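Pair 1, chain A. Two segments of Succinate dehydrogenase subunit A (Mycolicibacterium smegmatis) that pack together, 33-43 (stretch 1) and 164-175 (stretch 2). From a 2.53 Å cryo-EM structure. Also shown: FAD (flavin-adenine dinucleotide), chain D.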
# COMPACT_ATOMS: atom_id res chain seq x y z
N ARG A 33 11.89 22.89 16.63
CA ARG A 33 10.63 22.26 16.97
C ARG A 33 9.72 22.32 15.74
O ARG A 33 9.36 23.40 15.29
CB ARG A 33 9.97 22.95 18.16
CG ARG A 33 10.89 23.10 19.36
CD ARG A 33 10.08 23.41 20.60
NE ARG A 33 9.08 22.39 20.87
CZ ARG A 33 7.78 22.62 20.96
NH1 ARG A 33 6.94 21.63 21.21
NH2 ARG A 33 7.31 23.85 20.80
N VAL A 34 9.37 21.15 15.21
CA VAL A 34 8.65 21.03 13.95
C VAL A 34 7.29 20.41 14.21
O VAL A 34 7.19 19.40 14.91
CB VAL A 34 9.44 20.20 12.93
CG1 VAL A 34 8.82 20.30 11.55
CG2 VAL A 34 10.89 20.64 12.89
N ALA A 35 6.25 21.02 13.65
CA ALA A 35 4.91 20.47 13.66
C ALA A 35 4.58 19.96 12.27
O ALA A 35 4.80 20.65 11.28
CB ALA A 35 3.89 21.52 14.10
N VAL A 36 4.05 18.74 12.19
CA VAL A 36 3.71 18.11 10.93
C VAL A 36 2.19 18.02 10.87
O VAL A 36 1.57 17.33 11.69
CB VAL A 36 4.33 16.71 10.79
CG1 VAL A 36 3.88 16.04 9.51
CG2 VAL A 36 5.83 16.78 10.89
N VAL A 37 1.58 18.71 9.91
CA VAL A 37 0.14 18.74 9.76
C VAL A 37 -0.22 18.00 8.48
O VAL A 37 0.32 18.30 7.41
CB VAL A 37 -0.39 20.19 9.73
CG1 VAL A 37 -1.90 20.19 9.58
CG2 VAL A 37 0.02 20.91 11.00
N THR A 38 -1.13 17.03 8.60
CA THR A 38 -1.51 16.19 7.48
C THR A 38 -3.03 16.11 7.41
O THR A 38 -3.69 15.96 8.44
CB THR A 38 -0.93 14.77 7.63
OG1 THR A 38 0.50 14.85 7.68
CG2 THR A 38 -1.31 13.91 6.45
N LYS A 39 -3.57 16.21 6.20
CA LYS A 39 -5.01 16.13 6.04
C LYS A 39 -5.52 14.70 6.15
O LYS A 39 -6.67 14.48 6.54
CB LYS A 39 -5.42 16.74 4.70
CG LYS A 39 -6.68 17.55 4.74
CD LYS A 39 -7.27 17.68 3.35
CE LYS A 39 -6.69 18.86 2.61
NZ LYS A 39 -7.24 18.98 1.24
N SER A 40 -4.68 13.72 5.83
CA SER A 40 -4.99 12.30 5.91
C SER A 40 -4.26 11.68 7.09
O SER A 40 -3.67 12.37 7.92
CB SER A 40 -4.63 11.62 4.58
OG SER A 40 -3.29 11.86 4.23
N LEU A 41 -4.33 10.36 7.19
CA LEU A 41 -3.57 9.65 8.22
C LEU A 41 -2.08 9.68 7.89
O LEU A 41 -1.67 9.92 6.75
CB LEU A 41 -4.05 8.21 8.34
CG LEU A 41 -5.41 7.96 9.00
CD1 LEU A 41 -5.78 6.49 8.95
CD2 LEU A 41 -5.42 8.45 10.43
N PHE A 42 -1.27 9.45 8.92
CA PHE A 42 0.18 9.49 8.76
C PHE A 42 0.65 8.38 7.83
O PHE A 42 0.37 7.20 8.06
CB PHE A 42 0.85 9.36 10.13
CG PHE A 42 2.31 9.71 10.14
CD1 PHE A 42 2.82 10.62 9.23
CD2 PHE A 42 3.16 9.13 11.05
CE1 PHE A 42 4.16 10.94 9.24
CE2 PHE A 42 4.50 9.44 11.06
CZ PHE A 42 5.00 10.35 10.16
N GLY A 43 1.38 8.76 6.78
CA GLY A 43 1.89 7.80 5.84
C GLY A 43 0.94 7.40 4.73
O GLY A 43 1.18 6.39 4.07
N ALA A 164 9.17 15.94 21.72
CA ALA A 164 9.94 17.08 22.22
C ALA A 164 10.37 17.99 21.08
O ALA A 164 10.39 19.22 21.24
CB ALA A 164 11.15 16.58 23.00
N ARG A 165 10.71 17.43 19.93
CA ARG A 165 11.13 18.21 18.77
C ARG A 165 10.24 18.03 17.55
O ARG A 165 10.15 18.96 16.75
CB ARG A 165 12.57 17.87 18.38
CG ARG A 165 13.56 17.76 19.53
CD ARG A 165 13.56 19.00 20.39
NE ARG A 165 14.09 20.16 19.70
CZ ARG A 165 14.21 21.36 20.25
NH1 ARG A 165 13.84 21.55 21.51
NH2 ARG A 165 14.71 22.37 19.55
N ILE A 166 9.60 16.88 17.38
CA ILE A 166 8.75 16.61 16.23
C ILE A 166 7.41 16.10 16.73
O ILE A 166 7.37 15.10 17.46
CB ILE A 166 9.38 15.59 15.26
CG1 ILE A 166 10.59 16.19 14.55
CG2 ILE A 166 8.36 15.14 14.24
CD1 ILE A 166 11.22 15.24 13.57
N ARG A 167 6.33 16.76 16.33
CA ARG A 167 4.99 16.28 16.59
C ARG A 167 4.22 16.21 15.28
O ARG A 167 4.31 17.11 14.45
CB ARG A 167 4.25 17.18 17.59
CG ARG A 167 2.95 16.59 18.08
CD ARG A 167 2.37 17.38 19.22
NE ARG A 167 1.01 16.96 19.52
CZ ARG A 167 0.23 17.52 20.44
NH1 ARG A 167 0.69 18.53 21.16
NH2 ARG A 167 -0.99 17.07 20.64
N VAL A 168 3.46 15.13 15.11
CA VAL A 168 2.67 14.90 13.90
C VAL A 168 1.21 15.13 14.23
O VAL A 168 0.69 14.58 15.21
CB VAL A 168 2.89 13.48 13.34
CG1 VAL A 168 2.15 13.31 12.03
CG2 VAL A 168 4.37 13.20 13.17
N PHE A 169 0.54 15.95 13.42
CA PHE A 169 -0.89 16.23 13.55
C PHE A 169 -1.57 15.70 12.29
O PHE A 169 -1.76 16.43 11.33
CB PHE A 169 -1.17 17.73 13.73
CG PHE A 169 -0.47 18.36 14.90
CD1 PHE A 169 -1.18 18.70 16.04
CD2 PHE A 169 0.88 18.65 14.85
CE1 PHE A 169 -0.56 19.29 17.11
CE2 PHE A 169 1.51 19.24 15.93
CZ PHE A 169 0.79 19.57 17.05
N HIS A 170 -1.94 14.42 12.31
CA HIS A 170 -2.64 13.84 11.18
C HIS A 170 -4.14 14.09 11.32
O HIS A 170 -4.65 14.39 12.40
CB HIS A 170 -2.37 12.34 11.07
CG HIS A 170 -2.89 11.54 12.22
ND1 HIS A 170 -4.07 10.84 12.17
CD2 HIS A 170 -2.37 11.32 13.45
CE1 HIS A 170 -4.27 10.23 13.33
NE2 HIS A 170 -3.25 10.50 14.12
N GLU A 171 -4.85 13.95 10.20
CA GLU A 171 -6.28 14.25 10.12
C GLU A 171 -6.57 15.69 10.52
O GLU A 171 -7.56 15.99 11.18
CB GLU A 171 -7.10 13.28 10.98
CG GLU A 171 -7.09 11.82 10.54
CD GLU A 171 -7.79 11.60 9.22
OE1 GLU A 171 -8.75 12.34 8.92
OE2 GLU A 171 -7.39 10.68 8.48
N THR A 172 -5.68 16.60 10.12
CA THR A 172 -5.81 18.02 10.41
C THR A 172 -5.70 18.80 9.11
O THR A 172 -4.81 18.54 8.30
CB THR A 172 -4.74 18.49 11.40
OG1 THR A 172 -4.75 17.63 12.55
CG2 THR A 172 -5.00 19.91 11.84
N SER A 173 -6.60 19.75 8.91
CA SER A 173 -6.69 20.52 7.67
C SER A 173 -6.46 21.99 7.97
O SER A 173 -7.12 22.56 8.85
CB SER A 173 -8.05 20.31 7.00
OG SER A 173 -8.15 21.07 5.82
N ILE A 174 -5.54 22.61 7.24
CA ILE A 174 -5.20 24.01 7.41
C ILE A 174 -6.01 24.83 6.41
O ILE A 174 -6.01 24.52 5.21
CB ILE A 174 -3.69 24.25 7.23
CG1 ILE A 174 -2.90 23.54 8.32
CG2 ILE A 174 -3.38 25.74 7.24
CD1 ILE A 174 -3.19 24.03 9.72
N THR A 175 -6.69 25.86 6.90
CA THR A 175 -7.56 26.67 6.07
C THR A 175 -7.07 28.09 5.85
O THR A 175 -7.56 28.76 4.93
CB THR A 175 -8.98 26.73 6.66
OG1 THR A 175 -8.97 27.53 7.84
CG2 THR A 175 -9.46 25.33 7.01
PA FAD D . 1.82 14.38 -1.48
O1A FAD D . 2.67 13.45 -0.70
O2A FAD D . 1.03 13.87 -2.62
O5B FAD D . 0.77 15.02 -0.46
C5B FAD D . 0.90 16.30 0.12
C4B FAD D . 0.51 16.25 1.59
O4B FAD D . -0.05 17.50 1.99
C3B FAD D . -0.54 15.21 1.91
O3B FAD D . -0.14 14.57 3.11
C2B FAD D . -1.79 16.01 2.20
O2B FAD D . -2.65 15.37 3.13
C1B FAD D . -1.22 17.27 2.77
N9A FAD D . -2.16 18.39 2.64
C8A FAD D . -2.69 18.86 1.51
N7A FAD D . -3.51 19.89 1.76
C5A FAD D . -3.51 20.10 3.08
C6A FAD D . -4.15 21.03 4.02
N6A FAD D . -4.99 21.99 3.59
N1A FAD D . -3.87 20.90 5.32
C2A FAD D . -3.04 19.97 5.78
N3A FAD D . -2.42 19.09 4.99
C4A FAD D . -2.61 19.11 3.66
N1 FAD D . 5.88 10.61 -10.05
C2 FAD D . 6.96 9.90 -10.45
O2 FAD D . 8.05 10.47 -10.48
N3 FAD D . 6.90 8.62 -10.80
C4 FAD D . 5.77 7.94 -10.80
O4 FAD D . 5.74 6.75 -11.13
C4X FAD D . 4.53 8.62 -10.38
N5 FAD D . 3.35 7.99 -10.35
C5X FAD D . 2.24 8.65 -9.97
C6 FAD D . 1.03 7.98 -9.94
C7 FAD D . -0.11 8.65 -9.54
C7M FAD D . -1.43 7.93 -9.51
C8 FAD D . -0.04 10.07 -9.15
C8M FAD D . -1.28 10.79 -8.72
C9 FAD D . 1.17 10.74 -9.17
C9A FAD D . 2.31 10.07 -9.57
N10 FAD D . 3.53 10.75 -9.59
C10 FAD D . 4.66 10.04 -10.00
C1' FAD D . 3.63 12.15 -9.19
C2' FAD D . 4.23 12.24 -7.80
O2' FAD D . 3.77 11.15 -7.00
C3' FAD D . 3.83 13.51 -7.07
O3' FAD D . 4.39 14.62 -7.76
C4' FAD D . 4.37 13.51 -5.65
O4' FAD D . 3.81 12.41 -4.93
C5' FAD D . 4.03 14.78 -4.90
O5' FAD D . 4.38 14.58 -3.54
P FAD D . 4.21 15.70 -2.42
O1P FAD D . 5.03 15.28 -1.25
O2P FAD D . 4.45 17.04 -3.02
O3P FAD D . 2.65 15.64 -2.02

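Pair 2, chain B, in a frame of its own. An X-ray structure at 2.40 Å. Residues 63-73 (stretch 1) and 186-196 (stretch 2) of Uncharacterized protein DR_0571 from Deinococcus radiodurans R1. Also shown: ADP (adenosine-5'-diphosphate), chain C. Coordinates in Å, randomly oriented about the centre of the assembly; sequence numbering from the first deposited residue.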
# COMPACT_ATOMS: atom_id res chain seq x y z
N SER B 63 -2.04 15.22 -7.75
CA SER B 63 -2.50 13.94 -7.24
C SER B 63 -2.10 12.83 -8.21
O SER B 63 -2.16 13.00 -9.43
CB SER B 63 -4.02 13.96 -7.04
OG SER B 63 -4.72 14.28 -8.23
N LEU B 64 -1.69 11.69 -7.65
CA LEU B 64 -1.28 10.53 -8.43
C LEU B 64 -1.82 9.25 -7.82
O LEU B 64 -1.76 9.08 -6.61
CB LEU B 64 0.25 10.45 -8.50
CG LEU B 64 0.87 9.20 -9.12
CD1 LEU B 64 2.22 9.56 -9.75
CD2 LEU B 64 1.05 8.10 -8.07
N LEU B 65 -2.35 8.36 -8.66
CA LEU B 65 -2.90 7.08 -8.19
C LEU B 65 -2.07 5.93 -8.77
O LEU B 65 -1.89 5.84 -9.98
CB LEU B 65 -4.36 6.93 -8.65
CG LEU B 65 -5.36 6.03 -7.91
CD1 LEU B 65 -6.30 5.40 -8.94
CD2 LEU B 65 -4.67 4.94 -7.13
N LEU B 66 -1.55 5.06 -7.91
CA LEU B 66 -0.75 3.92 -8.36
C LEU B 66 -1.64 2.67 -8.37
O LEU B 66 -2.23 2.31 -7.34
CB LEU B 66 0.44 3.70 -7.42
CG LEU B 66 1.81 3.31 -7.99
CD1 LEU B 66 2.53 2.41 -7.01
CD2 LEU B 66 1.64 2.60 -9.33
N VAL B 67 -1.76 2.02 -9.53
CA VAL B 67 -2.58 0.82 -9.64
C VAL B 67 -1.77 -0.41 -10.01
O VAL B 67 -1.01 -0.42 -10.98
CB VAL B 67 -3.71 0.98 -10.70
CG1 VAL B 67 -4.70 -0.20 -10.60
CG2 VAL B 67 -4.42 2.28 -10.48
N GLU B 68 -1.95 -1.45 -9.22
CA GLU B 68 -1.23 -2.69 -9.41
C GLU B 68 -2.21 -3.84 -9.26
O GLU B 68 -3.01 -3.86 -8.33
CB GLU B 68 -0.13 -2.74 -8.37
CG GLU B 68 0.39 -4.10 -8.10
CD GLU B 68 1.06 -4.70 -9.30
OE1 GLU B 68 0.96 -5.94 -9.44
OE2 GLU B 68 1.69 -3.94 -10.08
N GLU B 69 -2.15 -4.81 -10.17
CA GLU B 69 -3.07 -5.94 -10.08
C GLU B 69 -2.60 -7.00 -9.12
O GLU B 69 -3.38 -7.83 -8.66
CB GLU B 69 -3.32 -6.55 -11.45
CG GLU B 69 -2.10 -7.11 -12.15
CD GLU B 69 -2.44 -7.65 -13.54
OE1 GLU B 69 -1.51 -8.15 -14.22
OE2 GLU B 69 -3.63 -7.56 -13.93
N GLY B 70 -1.31 -6.99 -8.82
CA GLY B 70 -0.77 -7.95 -7.88
C GLY B 70 -0.62 -7.26 -6.54
O GLY B 70 -1.34 -6.30 -6.24
N GLY B 71 0.31 -7.74 -5.73
CA GLY B 71 0.53 -7.14 -4.44
C GLY B 71 1.81 -6.33 -4.44
O GLY B 71 2.47 -6.18 -5.47
N LEU B 72 2.17 -5.80 -3.27
CA LEU B 72 3.37 -5.00 -3.14
C LEU B 72 4.29 -5.55 -2.06
O LEU B 72 4.01 -5.43 -0.87
CB LEU B 72 2.98 -3.57 -2.79
CG LEU B 72 4.14 -2.58 -2.77
CD1 LEU B 72 4.58 -2.30 -4.21
CD2 LEU B 72 3.70 -1.31 -2.09
N PRO B 73 5.41 -6.17 -2.46
CA PRO B 73 5.87 -6.37 -3.84
C PRO B 73 5.01 -7.38 -4.58
O PRO B 73 4.05 -7.92 -4.04
CB PRO B 73 7.30 -6.90 -3.66
CG PRO B 73 7.71 -6.35 -2.32
CD PRO B 73 6.47 -6.55 -1.50
N GLY B 186 2.25 10.66 -0.30
CA GLY B 186 0.88 10.94 -0.68
C GLY B 186 0.40 10.35 -1.99
O GLY B 186 -0.56 10.85 -2.60
N ALA B 187 1.06 9.30 -2.44
CA ALA B 187 0.64 8.67 -3.68
C ALA B 187 -0.53 7.75 -3.36
O ALA B 187 -0.46 6.98 -2.40
CB ALA B 187 1.79 7.86 -4.28
N GLY B 188 -1.60 7.85 -4.13
CA GLY B 188 -2.73 6.99 -3.90
C GLY B 188 -2.26 5.59 -4.23
O GLY B 188 -1.40 5.42 -5.09
N LEU B 189 -2.79 4.58 -3.55
CA LEU B 189 -2.36 3.21 -3.82
C LEU B 189 -3.54 2.28 -3.99
O LEU B 189 -4.46 2.25 -3.17
CB LEU B 189 -1.46 2.71 -2.70
CG LEU B 189 -0.77 1.33 -2.80
CD1 LEU B 189 -1.75 0.22 -2.50
CD2 LEU B 189 -0.15 1.17 -4.17
N LEU B 190 -3.51 1.51 -5.07
CA LEU B 190 -4.57 0.56 -5.34
C LEU B 190 -3.89 -0.74 -5.75
O LEU B 190 -3.20 -0.80 -6.77
CB LEU B 190 -5.44 1.10 -6.47
CG LEU B 190 -6.95 1.03 -6.31
CD1 LEU B 190 -7.38 1.65 -4.98
CD2 LEU B 190 -7.60 1.77 -7.47
N LEU B 191 -4.06 -1.78 -4.95
CA LEU B 191 -3.46 -3.07 -5.25
C LEU B 191 -4.52 -4.06 -5.69
O LEU B 191 -5.72 -3.75 -5.66
CB LEU B 191 -2.72 -3.62 -4.03
CG LEU B 191 -1.64 -2.71 -3.46
CD1 LEU B 191 -1.12 -3.28 -2.14
CD2 LEU B 191 -0.50 -2.57 -4.45
N ASN B 192 -4.09 -5.25 -6.09
CA ASN B 192 -4.99 -6.31 -6.53
C ASN B 192 -6.11 -5.77 -7.40
O ASN B 192 -7.27 -6.17 -7.28
CB ASN B 192 -5.56 -7.03 -5.30
CG ASN B 192 -4.48 -7.42 -4.29
OD1 ASN B 192 -4.30 -6.76 -3.26
ND2 ASN B 192 -3.74 -8.48 -4.60
N THR B 193 -5.74 -4.86 -8.30
CA THR B 193 -6.68 -4.22 -9.21
C THR B 193 -6.13 -4.18 -10.64
O THR B 193 -5.02 -3.69 -10.90
CB THR B 193 -6.94 -2.78 -8.77
OG1 THR B 193 -7.05 -2.74 -7.34
CG2 THR B 193 -8.22 -2.26 -9.38
N ARG B 194 -6.91 -4.70 -11.57
CA ARG B 194 -6.51 -4.72 -12.97
C ARG B 194 -7.07 -3.46 -13.61
O ARG B 194 -8.26 -3.18 -13.53
CB ARG B 194 -7.06 -5.97 -13.65
CG ARG B 194 -6.68 -6.10 -15.12
CD ARG B 194 -7.12 -7.46 -15.67
NE ARG B 194 -8.57 -7.66 -15.61
CZ ARG B 194 -9.46 -7.01 -16.37
NH1 ARG B 194 -9.05 -6.11 -17.25
NH2 ARG B 194 -10.76 -7.27 -16.26
N ALA B 195 -6.18 -2.70 -14.23
CA ALA B 195 -6.58 -1.48 -14.89
C ALA B 195 -6.83 -1.78 -16.38
O ALA B 195 -6.13 -2.59 -16.99
CB ALA B 195 -5.49 -0.42 -14.73
N GLU B 196 -7.85 -1.12 -16.93
CA GLU B 196 -8.24 -1.25 -18.32
C GLU B 196 -8.34 0.17 -18.85
O GLU B 196 -9.03 1.00 -18.25
CB GLU B 196 -9.60 -1.92 -18.42
CG GLU B 196 -10.16 -2.00 -19.82
CD GLU B 196 -11.65 -2.26 -19.83
OE1 GLU B 196 -12.11 -3.07 -19.00
OE2 GLU B 196 -12.35 -1.68 -20.68
PB ADP C . 8.61 -3.60 -15.21
O1B ADP C . 8.65 -2.91 -16.50
O2B ADP C . 9.01 -2.60 -14.02
O3B ADP C . 9.61 -4.86 -15.21
PA ADP C . 7.01 -5.44 -14.19
O1A ADP C . 6.70 -6.50 -15.17
O2A ADP C . 8.37 -5.84 -13.40
O3A ADP C . 7.13 -4.02 -14.90
O5' ADP C . 5.80 -5.12 -13.19
C5' ADP C . 5.01 -4.14 -13.78
C4' ADP C . 3.63 -4.13 -13.17
O4' ADP C . 2.38 -3.83 -13.84
C3' ADP C . 3.62 -5.58 -12.81
O3' ADP C . 4.30 -5.78 -11.57
C2' ADP C . 2.14 -5.96 -12.76
O2' ADP C . 1.79 -6.48 -11.47
C1' ADP C . 1.41 -4.63 -13.12
N9 ADP C . 0.36 -4.75 -14.08
C8 ADP C . 0.46 -5.46 -15.29
N7 ADP C . -0.70 -5.40 -15.92
C5 ADP C . -1.56 -4.63 -15.20
C6 ADP C . -2.87 -4.11 -15.40
N6 ADP C . -3.45 -4.11 -16.68
N1 ADP C . -3.44 -3.38 -14.42
C2 ADP C . -2.80 -3.11 -13.28
N3 ADP C . -1.59 -3.50 -13.06
C4 ADP C . -0.87 -4.21 -14.03
O HOH W 1 -1.42 12.17 -4.83

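At the position where the first strand gives way to the loop, the two proteins part company most clearly: pair 1 has T38(A) and pair 2 has E68(B), with CA atoms that coincide on superposition. The threonine meets its nucleotide through a methyl group, CG2 of T38(A) lying 3.6 Å from O3B of FAD. The glutamate instead sends a carboxylate to the ribose of ADP, its OE2 standing 2.9 Å from O2' of the nucleotide. Yet the backbone of both residues does the same work, which illustrates a general principle: where main-chain atoms carry the architecture, side chains are free to vary.

That architecture is a pair of adjacent parallel strands, inclined by 17° in pair 1 and 20° in pair 2, and 14 central residues superpose to 0.4 Å. In parallel pairing, every second residue of the first strand turns its N and O to the partner and bonds to the residues before and after the one it faces. Thus O of V36(A) accepts a hydrogen bond from N of F169(A), a very short 2.4 Å, and N of V36(A) donates to O of R167(A) at 2.8 Å. Its counterpart L66(B) likewise accepts from L190(B) (N to O, 2.7 Å) and donates to G188(B) (N to O, 2.8 Å). Beyond the strands the match continues. The carbonyl O of T38(A) accepts from N of T172(A) at 2.7 Å, and that of E68(B) from N of T193(B) at 2.9 Å; a second bond closes the turn, from N of E171(A) to O of S40(A) at 3.0 Å and from N of N192(B) to O of G70(B) at 2.9 Å. Both E171(A) and N192(B) have positive phi, so the same bend is built from different residues.

The best conserved packing surrounds V37(A) and V67(B), whose side chains nearly coincide. Each presents CG1 to the second strand of its partner stretch, 3.7 Å from CG1 of I174(A) in pair 1 and 4.2 Å from CB of A195(B) in pair 2. On the same sheet face, bulk is exchanged across the strands. In pair 1 small A35(A) lies beside F169(A), CB to CE2 3.8 Å; in pair 2 the larger L65(B) extends CD2 to within 4.0 Å of CB of L190(B). The opposite face joins V36(A) to V168(A) and L66(B) to L189(B), both with closest side-chain carbons 4.1 Å apart, CG1 to CG1 and CD1 to CD2.

The loops after the first strands complete the packing differently. F42(A) lays a ring face against V168(A), whose CG1 is 4.1 Å from the ring centroid. The corresponding L72(B), displaced by 1.7 Å at CA, packs its CB 4.0 Å from CD2 of L191(B).

Adenine recognition returns to the backbone. N of I174(A) donates to N1A of FAD at 3.1 Å, and its O accepts from N6A at 3.2 Å; A195(B) repeats this with N1 and N6 of ADP at 2.8 and 3.1 Å. Isoleucine and alanine can therefore read the same adenine edge.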